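Local coordinates for aluminum resistance protein (Clostridium novyi, PDB 3I16) that probably cleaves carbon-sulfur bonds as a pyridoxal 5'-phosphate-dependent lyase of the methionine gamma-lyase family, and is named for a link to aluminum resistance, at residues I167-K172 and C205-R210; G222-D226 and A297-M302; G189-A193 and F320-P324; A26-I30 and I309-I314. All coordinates share one frame; numbering follows the deposited sequence.

Interaction 1: residues I167-K172 and C205-R210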
loop_
_atom_site.group_PDB
_atom_site.type_symbol
_atom_site.label_atom_id
_atom_site.label_comp_id
_atom_site.label_asym_id
_atom_site.label_seq_id
_atom_site.Cartn_x
_atom_site.Cartn_y
_atom_site.Cartn_z
ATOM N N ILE B 167 -31.136 -16.252 -34.606
ATOM C CA ILE B 167 -31.037 -16.497 -33.155
ATOM C C ILE B 167 -32.242 -17.333 -32.704
ATOM O O ILE B 167 -32.097 -18.402 -32.099
ATOM C CB ILE B 167 -30.940 -15.168 -32.352
ATOM C CG1 ILE B 167 -29.578 -14.498 -32.580
ATOM C CG2 ILE B 167 -31.114 -15.412 -30.845
ATOM C CD1 ILE B 167 -29.504 -13.113 -32.082
ATOM N N GLU B 168 -33.439 -16.860 -33.030
ATOM C CA GLU B 168 -34.668 -17.596 -32.727
ATOM C C GLU B 168 -34.636 -19.044 -33.221
ATOM O O GLU B 168 -34.965 -19.971 -32.474
ATOM C CB GLU B 168 -35.864 -16.904 -33.369
ATOM C CG GLU B 168 -36.253 -15.619 -32.686
ATOM C CD GLU B 168 -37.424 -14.930 -33.359
ATOM O OE1 GLU B 168 -38.054 -15.551 -34.234
ATOM O OE2 GLU B 168 -37.701 -13.757 -33.023
ATOM N N LYS B 169 -34.272 -19.224 -34.490
ATOM C CA LYS B 169 -34.190 -20.568 -35.089
ATOM C C LYS B 169 -33.211 -21.477 -34.351
ATOM O O LYS B 169 -33.486 -22.654 -34.142
ATOM C CB LYS B 169 -33.779 -20.484 -36.561
ATOM C CG LYS B 169 -33.532 -21.843 -37.247
ATOM C CD LYS B 169 -33.123 -21.644 -38.715
ATOM C CE LYS B 169 -33.036 -22.961 -39.478
ATOM N NZ LYS B 169 -32.134 -23.944 -38.814
ATOM N N VAL B 170 -32.059 -20.942 -33.975
ATOM C CA VAL B 170 -31.050 -21.745 -33.274
ATOM C C VAL B 170 -31.537 -22.132 -31.877
ATOM O O VAL B 170 -31.426 -23.296 -31.483
ATOM C CB VAL B 170 -29.686 -21.037 -33.275
ATOM C CG1 VAL B 170 -28.694 -21.764 -32.351
ATOM C CG2 VAL B 170 -29.173 -20.941 -34.743
ATOM N N LEU B 171 -32.121 -21.173 -31.166
ATOM C CA LEU B 171 -32.706 -21.420 -29.839
ATOM C C LEU B 171 -33.882 -22.404 -29.863
ATOM O O LEU B 171 -33.976 -23.295 -29.018
ATOM C CB LEU B 171 -33.174 -20.107 -29.201
ATOM C CG LEU B 171 -32.095 -19.115 -28.772
ATOM C CD1 LEU B 171 -32.766 -17.810 -28.289
ATOM C CD2 LEU B 171 -31.156 -19.708 -27.704
ATOM N N LYS B 172 -34.793 -22.238 -30.825
ATOM C CA LYS B 172 -35.910 -23.149 -30.925
ATOM C C LYS B 172 -35.423 -24.577 -31.220
ATOM O O LYS B 172 -35.957 -25.532 -30.662
ATOM C CB LYS B 172 -36.933 -22.683 -31.969
ATOM C CG LYS B 172 -37.764 -21.486 -31.519
ATOM C CD LYS B 172 -38.954 -21.200 -32.437
ATOM C CE LYS B 172 -38.533 -20.774 -33.822
ATOM N NZ LYS B 172 -39.683 -20.292 -34.659
ATOM N N CYS B 205 -35.818 -10.876 -27.860
ATOM C CA CYS B 205 -35.927 -11.993 -28.773
ATOM C C CYS B 205 -35.652 -13.344 -28.078
ATOM O O CYS B 205 -36.412 -14.321 -28.233
ATOM C CB CYS B 205 -34.941 -11.755 -29.914
ATOM S SG CYS B 205 -34.774 -13.074 -31.069
ATOM N N VAL B 206 -34.562 -13.402 -27.327
ATOM C CA VAL B 206 -34.168 -14.633 -26.624
ATOM C C VAL B 206 -35.213 -15.072 -25.581
ATOM O O VAL B 206 -35.633 -16.238 -25.557
ATOM C CB VAL B 206 -32.790 -14.463 -25.940
ATOM C CG1 VAL B 206 -32.483 -15.639 -24.968
ATOM C CG2 VAL B 206 -31.696 -14.301 -26.985
ATOM N N LYS B 207 -35.607 -14.132 -24.718
ATOM C CA LYS B 207 -36.575 -14.378 -23.661
ATOM C C LYS B 207 -37.950 -14.785 -24.226
ATOM O O LYS B 207 -38.715 -15.503 -23.584
ATOM C CB LYS B 207 -36.734 -13.132 -22.785
ATOM C CG LYS B 207 -35.504 -12.677 -22.011
ATOM C CD LYS B 207 -35.107 -13.635 -20.945
ATOM C CE LYS B 207 -33.921 -13.097 -20.174
ATOM N NZ LYS B 207 -33.524 -14.024 -19.097
ATOM N N ASN B 208 -38.269 -14.314 -25.428
ATOM C CA ASN B 208 -39.528 -14.702 -26.068
ATOM C C ASN B 208 -39.535 -16.181 -26.468
ATOM O O ASN B 208 -40.603 -16.760 -26.620
ATOM C CB ASN B 208 -39.830 -13.834 -27.291
ATOM C CG ASN B 208 -41.159 -14.174 -27.909
ATOM O OD1 ASN B 208 -42.192 -14.146 -27.230
ATOM N ND2 ASN B 208 -41.151 -14.517 -29.197
ATOM N N ILE B 209 -38.357 -16.782 -26.652
ATOM C CA ILE B 209 -38.261 -18.206 -26.967
ATOM C C ILE B 209 -38.274 -18.974 -25.648
ATOM O O ILE B 209 -39.093 -19.862 -25.478
ATOM C CB ILE B 209 -37.015 -18.538 -27.806
ATOM C CG1 ILE B 209 -37.033 -17.772 -29.138
ATOM C CG2 ILE B 209 -36.930 -20.022 -28.097
ATOM C CD1 ILE B 209 -38.336 -17.852 -29.925
ATOM N N ARG B 210 -37.366 -18.636 -24.730
ATOM C CA ARG B 210 -37.339 -19.210 -23.378
ATOM C C ARG B 210 -36.892 -18.173 -22.339
ATOM O O ARG B 210 -35.748 -17.685 -22.366
ATOM C CB ARG B 210 -36.449 -20.453 -23.280
ATOM C CG ARG B 210 -36.948 -21.655 -24.053
ATOM C CD ARG B 210 -36.156 -22.903 -23.722
ATOM N NE ARG B 210 -34.751 -22.818 -24.114
ATOM C CZ ARG B 210 -34.282 -22.999 -25.353
ATOM N NH1 ARG B 210 -35.091 -23.241 -26.380
ATOM N NH2 ARG B 210 -32.980 -22.893 -25.574
HETATM O O HOH W 1 -38.297 -14.289 -30.354
#

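Interaction 2: residues G222-D226 and A297-M302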
loop_
_atom_site.group_PDB
_atom_site.type_symbol
_atom_site.label_atom_id
_atom_site.label_comp_id
_atom_site.label_asym_id
_atom_site.label_seq_id
_atom_site.Cartn_x
_atom_site.Cartn_y
_atom_site.Cartn_z
ATOM N N GLY B 222 -18.028 -0.110 -22.854
ATOM C CA GLY B 222 -19.328 0.527 -23.031
ATOM C C GLY B 222 -19.866 1.260 -21.832
ATOM O O GLY B 222 -20.883 1.940 -21.947
ATOM N N GLU B 223 -19.175 1.156 -20.687
ATOM C CA GLU B 223 -19.676 1.768 -19.465
ATOM C C GLU B 223 -19.764 3.281 -19.610
ATOM O O GLU B 223 -18.840 3.926 -20.113
ATOM C CB GLU B 223 -18.812 1.421 -18.245
ATOM C CG GLU B 223 -18.616 -0.060 -17.988
ATOM C CD GLU B 223 -17.428 -0.685 -18.692
ATOM O OE1 GLU B 223 -16.772 -0.021 -19.529
ATOM O OE2 GLU B 223 -17.184 -1.882 -18.438
ATOM N N PHE B 224 -20.917 3.822 -19.230
ATOM C CA PHE B 224 -21.205 5.260 -19.288
ATOM C C PHE B 224 -21.258 5.916 -20.698
ATOM O O PHE B 224 -21.239 7.140 -20.822
ATOM C CB PHE B 224 -20.292 6.010 -18.327
ATOM C CG PHE B 224 -20.319 5.437 -16.924
ATOM C CD1 PHE B 224 -21.488 5.432 -16.197
ATOM C CD2 PHE B 224 -19.191 4.883 -16.367
ATOM C CE1 PHE B 224 -21.526 4.891 -14.920
ATOM C CE2 PHE B 224 -19.224 4.330 -15.093
ATOM C CZ PHE B 224 -20.391 4.341 -14.369
HETATM N N MSE B 225 -21.410 5.107 -21.741
HETATM C CA MSE B 225 -21.584 5.638 -23.093
HETATM C C MSE B 225 -23.009 6.147 -23.293
HETATM O O MSE B 225 -23.263 6.995 -24.164
HETATM C CB MSE B 225 -21.285 4.577 -24.144
HETATM C CG MSE B 225 -19.862 4.096 -24.202
HETATM SE SE MSE B 225 -18.572 5.437 -24.768
HETATM C CE MSE B 225 -18.204 6.224 -23.052
ATOM N N ASP B 226 -23.935 5.611 -22.503
ATOM C CA ASP B 226 -25.330 5.974 -22.605
ATOM C C ASP B 226 -25.799 6.130 -21.172
ATOM O O ASP B 226 -25.048 5.846 -20.240
ATOM C CB ASP B 226 -26.103 4.862 -23.349
ATOM C CG ASP B 226 -27.515 5.266 -23.726
ATOM O OD1 ASP B 226 -27.685 6.247 -24.460
ATOM O OD2 ASP B 226 -28.459 4.614 -23.264
ATOM N N ALA B 297 -15.540 7.891 -13.339
ATOM C CA ALA B 297 -15.738 7.164 -14.607
ATOM C C ALA B 297 -16.677 7.828 -15.623
ATOM O O ALA B 297 -16.387 7.809 -16.809
ATOM C CB ALA B 297 -16.148 5.678 -14.353
ATOM N N PRO B 298 -17.828 8.354 -15.176
ATOM C CA PRO B 298 -18.702 8.992 -16.156
ATOM C C PRO B 298 -17.988 10.102 -16.950
ATOM O O PRO B 298 -18.176 10.211 -18.160
ATOM C CB PRO B 298 -19.822 9.566 -15.280
ATOM C CG PRO B 298 -19.905 8.577 -14.134
ATOM C CD PRO B 298 -18.506 8.140 -13.876
ATOM N N HIS B 299 -17.161 10.884 -16.255
ATOM C CA HIS B 299 -16.382 11.965 -16.838
ATOM C C HIS B 299 -15.223 11.468 -17.703
ATOM O O HIS B 299 -15.126 11.814 -18.889
ATOM C CB HIS B 299 -15.848 12.878 -15.712
ATOM C CG HIS B 299 -15.085 14.065 -16.209
ATOM N ND1 HIS B 299 -15.679 15.279 -16.472
ATOM C CD2 HIS B 299 -13.772 14.211 -16.512
ATOM C CE1 HIS B 299 -14.762 16.124 -16.906
ATOM N NE2 HIS B 299 -13.595 15.501 -16.936
ATOM N N ILE B 300 -14.356 10.647 -17.122
ATOM C CA ILE B 300 -13.157 10.157 -17.824
ATOM C C ILE B 300 -13.588 9.367 -19.050
ATOM O O ILE B 300 -12.922 9.419 -20.065
ATOM C CB ILE B 300 -12.223 9.290 -16.911
ATOM C CG1 ILE B 300 -11.692 10.072 -15.691
ATOM C CG2 ILE B 300 -11.018 8.724 -17.694
ATOM C CD1 ILE B 300 -10.760 11.209 -15.996
ATOM N N SER B 301 -14.652 8.571 -18.923
ATOM C CA SER B 301 -15.181 7.801 -20.076
ATOM C C SER B 301 -15.476 8.734 -21.270
ATOM O O SER B 301 -15.147 8.413 -22.403
ATOM C CB SER B 301 -16.450 7.010 -19.697
ATOM O OG SER B 301 -16.166 5.952 -18.776
HETATM N N MSE B 302 -16.071 9.898 -21.004
HETATM C CA MSE B 302 -16.353 10.848 -22.082
HETATM C C MSE B 302 -15.119 11.621 -22.605
HETATM O O MSE B 302 -15.117 12.094 -23.764
HETATM C CB MSE B 302 -17.466 11.784 -21.665
HETATM C CG MSE B 302 -18.794 11.074 -21.497
HETATM SE SE MSE B 302 -19.272 10.076 -23.150
HETATM C CE MSE B 302 -21.162 9.899 -22.760
HETATM O O HOH W 2 -20.895 9.357 -19.047
#

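Interaction 3: residues G189-A193 and F320-P324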
loop_
_atom_site.group_PDB
_atom_site.type_symbol
_atom_site.label_atom_id
_atom_site.label_comp_id
_atom_site.label_asym_id
_atom_site.label_seq_id
_atom_site.Cartn_x
_atom_site.Cartn_y
_atom_site.Cartn_z
ATOM N N GLY B 189 -12.488 -5.983 -35.006
ATOM C CA GLY B 189 -13.323 -6.163 -36.190
ATOM C C GLY B 189 -13.362 -4.884 -36.999
ATOM O O GLY B 189 -12.436 -4.062 -36.944
ATOM N N TRP B 190 -14.439 -4.723 -37.759
ATOM C CA TRP B 190 -14.649 -3.541 -38.564
ATOM C C TRP B 190 -16.158 -3.440 -38.696
ATOM O O TRP B 190 -16.745 -3.789 -39.718
ATOM C CB TRP B 190 -13.941 -3.658 -39.908
ATOM C CG TRP B 190 -14.066 -2.441 -40.771
ATOM C CD1 TRP B 190 -14.947 -2.253 -41.795
ATOM C CD2 TRP B 190 -13.287 -1.237 -40.690
ATOM N NE1 TRP B 190 -14.754 -1.022 -42.367
ATOM C CE2 TRP B 190 -13.745 -0.375 -41.703
ATOM C CE3 TRP B 190 -12.242 -0.814 -39.871
ATOM C CZ2 TRP B 190 -13.195 0.883 -41.915
ATOM C CZ3 TRP B 190 -11.705 0.444 -40.079
ATOM C CH2 TRP B 190 -12.183 1.275 -41.087
ATOM N N ARG B 191 -16.764 -2.985 -37.610
ATOM C CA ARG B 191 -18.198 -2.863 -37.491
ATOM C C ARG B 191 -18.459 -1.992 -36.275
ATOM O O ARG B 191 -17.577 -1.785 -35.440
ATOM C CB ARG B 191 -18.841 -4.248 -37.292
ATOM C CG ARG B 191 -18.355 -4.978 -36.023
ATOM C CD ARG B 191 -19.053 -6.322 -35.825
ATOM N NE ARG B 191 -18.830 -6.941 -34.505
ATOM C CZ ARG B 191 -19.403 -6.552 -33.357
ATOM N NH1 ARG B 191 -20.184 -5.489 -33.309
ATOM N NH2 ARG B 191 -19.161 -7.210 -32.217
ATOM N N ARG B 192 -19.682 -1.512 -36.158
ATOM C CA ARG B 192 -20.052 -0.672 -35.031
ATOM C C ARG B 192 -20.351 -1.499 -33.799
ATOM O O ARG B 192 -20.805 -2.627 -33.911
ATOM C CB ARG B 192 -21.273 0.152 -35.396
ATOM C CG ARG B 192 -20.993 1.129 -36.538
ATOM C CD ARG B 192 -22.261 1.850 -36.928
ATOM N NE ARG B 192 -22.783 2.620 -35.802
ATOM C CZ ARG B 192 -24.025 3.083 -35.693
ATOM N NH1 ARG B 192 -24.923 2.860 -36.656
ATOM N NH2 ARG B 192 -24.381 3.767 -34.610
ATOM N N ALA B 193 -20.081 -0.935 -32.628
ATOM C CA ALA B 193 -20.403 -1.564 -31.346
ATOM C C ALA B 193 -21.914 -1.607 -31.219
ATOM O O ALA B 193 -22.595 -0.721 -31.756
ATOM C CB ALA B 193 -19.834 -0.745 -30.196
ATOM N N PHE B 320 -7.821 8.588 -44.507
ATOM C CA PHE B 320 -7.940 7.194 -44.103
ATOM C C PHE B 320 -9.396 6.793 -43.859
ATOM O O PHE B 320 -10.205 7.625 -43.440
ATOM C CB PHE B 320 -7.158 6.984 -42.804
ATOM C CG PHE B 320 -5.725 7.384 -42.909
ATOM C CD1 PHE B 320 -4.822 6.584 -43.596
ATOM C CD2 PHE B 320 -5.274 8.575 -42.352
ATOM C CE1 PHE B 320 -3.490 6.977 -43.720
ATOM C CE2 PHE B 320 -3.947 8.956 -42.448
ATOM C CZ PHE B 320 -3.054 8.161 -43.138
ATOM N N GLU B 321 -9.725 5.527 -44.116
ATOM C CA GLU B 321 -11.048 5.027 -43.796
ATOM C C GLU B 321 -11.086 4.847 -42.290
ATOM O O GLU B 321 -10.115 4.379 -41.686
ATOM C CB GLU B 321 -11.338 3.686 -44.445
ATOM C CG GLU B 321 -11.586 3.704 -45.914
ATOM C CD GLU B 321 -11.912 2.307 -46.420
ATOM O OE1 GLU B 321 -12.883 1.673 -45.911
ATOM O OE2 GLU B 321 -11.176 1.846 -47.311
ATOM N N VAL B 322 -12.220 5.177 -41.698
ATOM C CA VAL B 322 -12.397 5.101 -40.255
ATOM C C VAL B 322 -13.720 4.410 -39.932
ATOM O O VAL B 322 -14.657 4.472 -40.714
ATOM C CB VAL B 322 -12.368 6.513 -39.617
ATOM C CG1 VAL B 322 -10.977 7.155 -39.809
ATOM C CG2 VAL B 322 -13.485 7.415 -40.199
HETATM N N MSE B 323 -13.780 3.775 -38.769
HETATM C CA MSE B 323 -14.960 3.054 -38.301
HETATM C C MSE B 323 -14.973 3.210 -36.800
HETATM O O MSE B 323 -14.034 2.789 -36.141
HETATM C CB MSE B 323 -14.847 1.573 -38.672
HETATM C CG MSE B 323 -15.840 0.615 -37.979
HETATM SE SE MSE B 323 -17.623 0.995 -38.513
HETATM C CE MSE B 323 -17.545 0.513 -40.377
ATOM N N PRO B 324 -15.988 3.876 -36.246
ATOM C CA PRO B 324 -17.122 4.540 -36.895
ATOM C C PRO B 324 -16.767 5.961 -37.342
ATOM O O PRO B 324 -15.640 6.425 -37.114
ATOM C CB PRO B 324 -18.176 4.577 -35.791
ATOM C CG PRO B 324 -17.381 4.622 -34.521
ATOM C CD PRO B 324 -16.081 3.934 -34.770
#

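Interaction 4: residues A26-I30 and I309-I314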
loop_
_atom_site.group_PDB
_atom_site.type_symbol
_atom_site.label_atom_id
_atom_site.label_comp_id
_atom_site.label_asym_id
_atom_site.label_seq_id
_atom_site.Cartn_x
_atom_site.Cartn_y
_atom_site.Cartn_z
ATOM N N ALA B 26 -11.148 19.565 -38.053
ATOM C CA ALA B 26 -11.814 18.480 -37.334
ATOM C C ALA B 26 -12.561 18.975 -36.104
ATOM O O ALA B 26 -13.687 18.552 -35.869
ATOM C CB ALA B 26 -10.795 17.375 -36.913
HETATM N N MSE B 27 -11.931 19.842 -35.319
HETATM C CA MSE B 27 -12.564 20.371 -34.096
HETATM C C MSE B 27 -13.801 21.160 -34.441
HETATM O O MSE B 27 -14.819 21.021 -33.776
HETATM C CB MSE B 27 -11.631 21.293 -33.334
HETATM C CG MSE B 27 -10.614 20.590 -32.579
HETATM SE SE MSE B 27 -11.432 19.707 -31.043
HETATM C CE MSE B 27 -11.690 21.146 -29.875
ATOM N N ASN B 28 -13.708 22.001 -35.467
ATOM C CA ASN B 28 -14.857 22.759 -35.913
ATOM C C ASN B 28 -16.001 21.783 -36.294
ATOM O O ASN B 28 -17.140 21.954 -35.844
ATOM C CB ASN B 28 -14.509 23.658 -37.124
ATOM C CG ASN B 28 -13.542 24.823 -36.789
ATOM O OD1 ASN B 28 -13.430 25.249 -35.648
ATOM N ND2 ASN B 28 -12.869 25.358 -37.823
ATOM N N ASP B 29 -15.686 20.758 -37.098
ATOM C CA ASP B 29 -16.681 19.773 -37.556
ATOM C C ASP B 29 -17.356 18.912 -36.462
ATOM O O ASP B 29 -18.518 18.558 -36.588
ATOM C CB ASP B 29 -16.058 18.799 -38.560
ATOM C CG ASP B 29 -15.676 19.448 -39.871
ATOM O OD1 ASP B 29 -16.065 20.606 -40.149
ATOM O OD2 ASP B 29 -14.995 18.759 -40.653
ATOM N N ILE B 30 -16.634 18.561 -35.407
ATOM C CA ILE B 30 -17.176 17.669 -34.372
ATOM C C ILE B 30 -17.780 18.346 -33.138
ATOM O O ILE B 30 -18.337 17.654 -32.281
ATOM C CB ILE B 30 -16.081 16.638 -33.920
ATOM C CG1 ILE B 30 -15.005 17.312 -33.059
ATOM C CG2 ILE B 30 -15.491 15.924 -35.163
ATOM C CD1 ILE B 30 -13.740 16.464 -32.831
ATOM N N ILE B 309 -13.734 10.486 -31.183
ATOM C CA ILE B 309 -14.470 11.242 -32.196
ATOM C C ILE B 309 -13.517 12.161 -32.965
ATOM O O ILE B 309 -13.582 12.246 -34.194
ATOM C CB ILE B 309 -15.645 12.046 -31.559
ATOM C CG1 ILE B 309 -16.654 11.065 -30.913
ATOM C CG2 ILE B 309 -16.302 12.898 -32.601
ATOM C CD1 ILE B 309 -17.718 11.702 -30.002
ATOM N N LEU B 310 -12.634 12.847 -32.246
ATOM C CA LEU B 310 -11.620 13.681 -32.891
ATOM C C LEU B 310 -10.726 12.822 -33.813
ATOM O O LEU B 310 -10.407 13.228 -34.911
ATOM C CB LEU B 310 -10.749 14.371 -31.863
ATOM C CG LEU B 310 -9.443 15.015 -32.355
ATOM C CD1 LEU B 310 -9.740 16.152 -33.299
ATOM C CD2 LEU B 310 -8.621 15.477 -31.130
ATOM N N CYS B 311 -10.284 11.671 -33.306
ATOM C CA CYS B 311 -9.450 10.773 -34.084
ATOM C C CYS B 311 -10.202 10.394 -35.356
ATOM O O CYS B 311 -9.652 10.489 -36.426
ATOM C CB CYS B 311 -9.106 9.526 -33.277
ATOM S SG CYS B 311 -8.059 8.364 -34.200
ATOM N N SER B 312 -11.474 10.013 -35.229
ATOM C CA SER B 312 -12.284 9.657 -36.393
ATOM C C SER B 312 -12.262 10.747 -37.472
ATOM O O SER B 312 -11.938 10.489 -38.663
ATOM C CB SER B 312 -13.729 9.403 -35.959
ATOM O OG SER B 312 -14.587 9.106 -37.047
ATOM N N ARG B 313 -12.610 11.968 -37.080
ATOM C CA ARG B 313 -12.717 13.034 -38.068
ATOM C C ARG B 313 -11.350 13.483 -38.609
ATOM O O ARG B 313 -11.211 13.656 -39.798
ATOM C CB ARG B 313 -13.509 14.219 -37.509
ATOM C CG ARG B 313 -13.806 15.316 -38.526
ATOM C CD ARG B 313 -14.481 14.779 -39.786
ATOM N NE ARG B 313 -15.014 15.872 -40.575
ATOM C CZ ARG B 313 -15.674 15.752 -41.720
ATOM N NH1 ARG B 313 -15.925 14.561 -42.256
ATOM N NH2 ARG B 313 -16.107 16.858 -42.325
ATOM N N ILE B 314 -10.345 13.657 -37.753
ATOM C CA ILE B 314 -9.029 14.097 -38.249
ATOM C C ILE B 314 -8.398 13.070 -39.222
ATOM O O ILE B 314 -7.816 13.456 -40.252
ATOM C CB ILE B 314 -8.052 14.489 -37.103
ATOM C CG1 ILE B 314 -6.953 15.437 -37.612
ATOM C CG2 ILE B 314 -7.442 13.261 -36.429
ATOM C CD1 ILE B 314 -6.026 15.962 -36.476
#

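Interaction 1: residues I167-K172 and C205-R210
Leu171 and Ile209 meet in a helix-helix contact on one face of the large mixed sheet, where helix 164-173 runs beside the last part of helix 196-209. The axes of the two short segments are 9.7 Å apart and cross at -30°. The CD1 methyl of Leu171 packs against Val206, 3.9 Å from Val206 CG2, while Leu171 CB takes the CG2 branch of Ile209. Ile209 CG2 also lies 3.8 Å from Lys172 CG, so the aliphatic root of the lysine extends the apolar seam. Such side-by-side helices flanking a central sheet belong to the alpha/beta layering of the PLP-dependent aminotransferase fold; below them, Leu171 and Val206 both rest on Val180 of strand 177-183. At the outer margin Glu168 CG, set anti to its own carbonyl carbon (chi1 -73°), approaches Cys205 SG at 3.4 Å. A water there donates to Cys205 O and, weakly, to Glu168 OE2, and accepts from Asn208 ND2. Arg210 turns back through a bend at chi3, and its NH1 donates to Leu171 O at 2.9 Å. That bond is nearly straight, 170° at the hydrogen, and lies in the guanidinium plane but above the carbonyl plane; Arg210 NH2 bonds to Ile177 O.

Interaction 2: residues G222-D226 and A297-M302
Phe224 lays one face of its ring against Pro298, a compact example of how a turn can be fitted to a helix through side-chain shape. Pro298 CG stands 4.0 Å from the centroid of the Phe224 ring and only 8° off the ring normal, a CH-pi contact over the centre of the face. The two side chains lie side by side and point the same way. With CG of Phe224 anti to its carbonyl carbon (chi1 -52°), the ring also brings CE2 to 3.4 Å from Ala297 CB, and Ser301 OG comes up near the ring edge. That hydroxyl is turned back on its own helix, donating to Ala297 O at 2.7 Å; Ser301 N reaches the same oxygen from the opposite face of the carbonyl plane, so two donors satisfy it.

The second half of the contact belongs to two selenomethionines. Met225 starts away from the helix, but bends at chi2 and chi3 fold it back until its CE lies 4.0 Å from Met302 SE and 3.9 Å from Ser301 CB. Met302, bent at chi2, brings its CE methyl to 3.4 Å from Phe224 O. That carbonyl oxygen is served by a water, which also donates to Pro298 O and so bridges the segments. Gly222 to Met225 form a type II beta turn, with Phe224 at its third position. This turn follows strand 214-218 and is wedged between helix 287-318 and helix 17-54, whose Val48 touches both Phe224 and Pro298.

Interaction 3: residues G189-A193 and F320-P324
Met323, a selenomethionine, lies across the indole of Trp190 so closely that its CB sits 3.4 Å from the centroid of the six-membered ring, 4° off the normal. This CH-pi contact is joined by a longer Met-aromatic one, with Met323 SE 5.2 Å from the centroid of the five-membered ring, above its face. The side chain owes its course to CG being anti to the backbone N (chi1 166°) and to bends at chi2 and chi3, which carry CE to 3.8 Å from Trp190 NE1. On the way, Met323 CG passes 3.7 Å from Arg191 N, and its SE lies 3.9 Å from Arg192 CG. Trp190 CH2 also lies 3.8 Å from Glu321 O, which sits near the ring plane at the edge. Lys338 of the adjoining strand 335-338 adds a cation-pi interaction with Trp190, and Arg192 NH2 is bonded to Lys329 O. The contact joins the loop after strand 177-183, in which the Arg191 side chain comes to about 7 Å from the bound pyridoxal phosphate at the nearest atoms, to an outermost strand of the smaller antiparallel sheet, a two-domain layout familiar from PLP-dependent enzymes of the aminotransferase fold.

Interaction 4: residues A26-I30 and I309-I314
Ala26 and Ile30 on one side, Leu310, Arg313 and Ile314 on the other, make the close part of a steep helix-helix crossing between helices 17-54 and 287-318; the axes of the two short segments cross at 117° and come within 9.2 Å. Both are long helices of the PLP-dependent aminotransferase fold. Packing is tight where Ile30 CD1 presses to 3.5 Å from Leu310 CA, shorter than usual for carbon atoms. Ile30 CG1 stands between the backbone N and the carbonyl carbon (chi1 73°), a crowded position, and the chain extends from there to lay CD1 on the helix backbone. The other branch, Ile30 CG2, packs against Arg313 CB as the two side chains slide past each other in opposite directions, and Ile309 CG2 closes the same end beside Ile30 CB. Ala26 is small enough for the backbones to come near: its CB is 3.8 Å from Ile314 N and also meets Leu310 CD1. Beyond Ile314 lie Ile418 and Leu419 of helix 411-425, so this side is well enclosed.

The opposite margin is polar and only partly buried. There Arg313 runs over the Ala26 backbone with its aliphatic part, CG 3.9 Å from Ala26 CA, before its guanidinium emerges beside Asp29. Its NH1 forms a further salt bridge with Glu316, so the charge is shared between two acids. The grip on Asp29 is side-on, the planes of the two groups 58° apart: Arg313 NE at 2.9 Å and NH2 at 2.8 Å both donate to the single oxygen OD2, from the same face of the carboxylate.

From the N terminus, helix 17-54 supplies the first half of interaction 4, whose loop stays open for 278 residues until helix 287-318 closes it. Interaction 1 opens and closes inside that span, pairing two helices on the large mixed sheet. Interaction 3 starts between the segments of interaction 1 and ends beyond interaction 4, so it crosses both. Interaction 2 is nested inside interactions 3 and 4, and shares helix 287-318 with interaction 4. Interactions 3 and 4 touch directly, through a probable hydrogen bond of Ser312 OG with Pro324 O. Together, interactions 2, 3 and 4 link the long helices to both sheets, while interaction 1 lies apart.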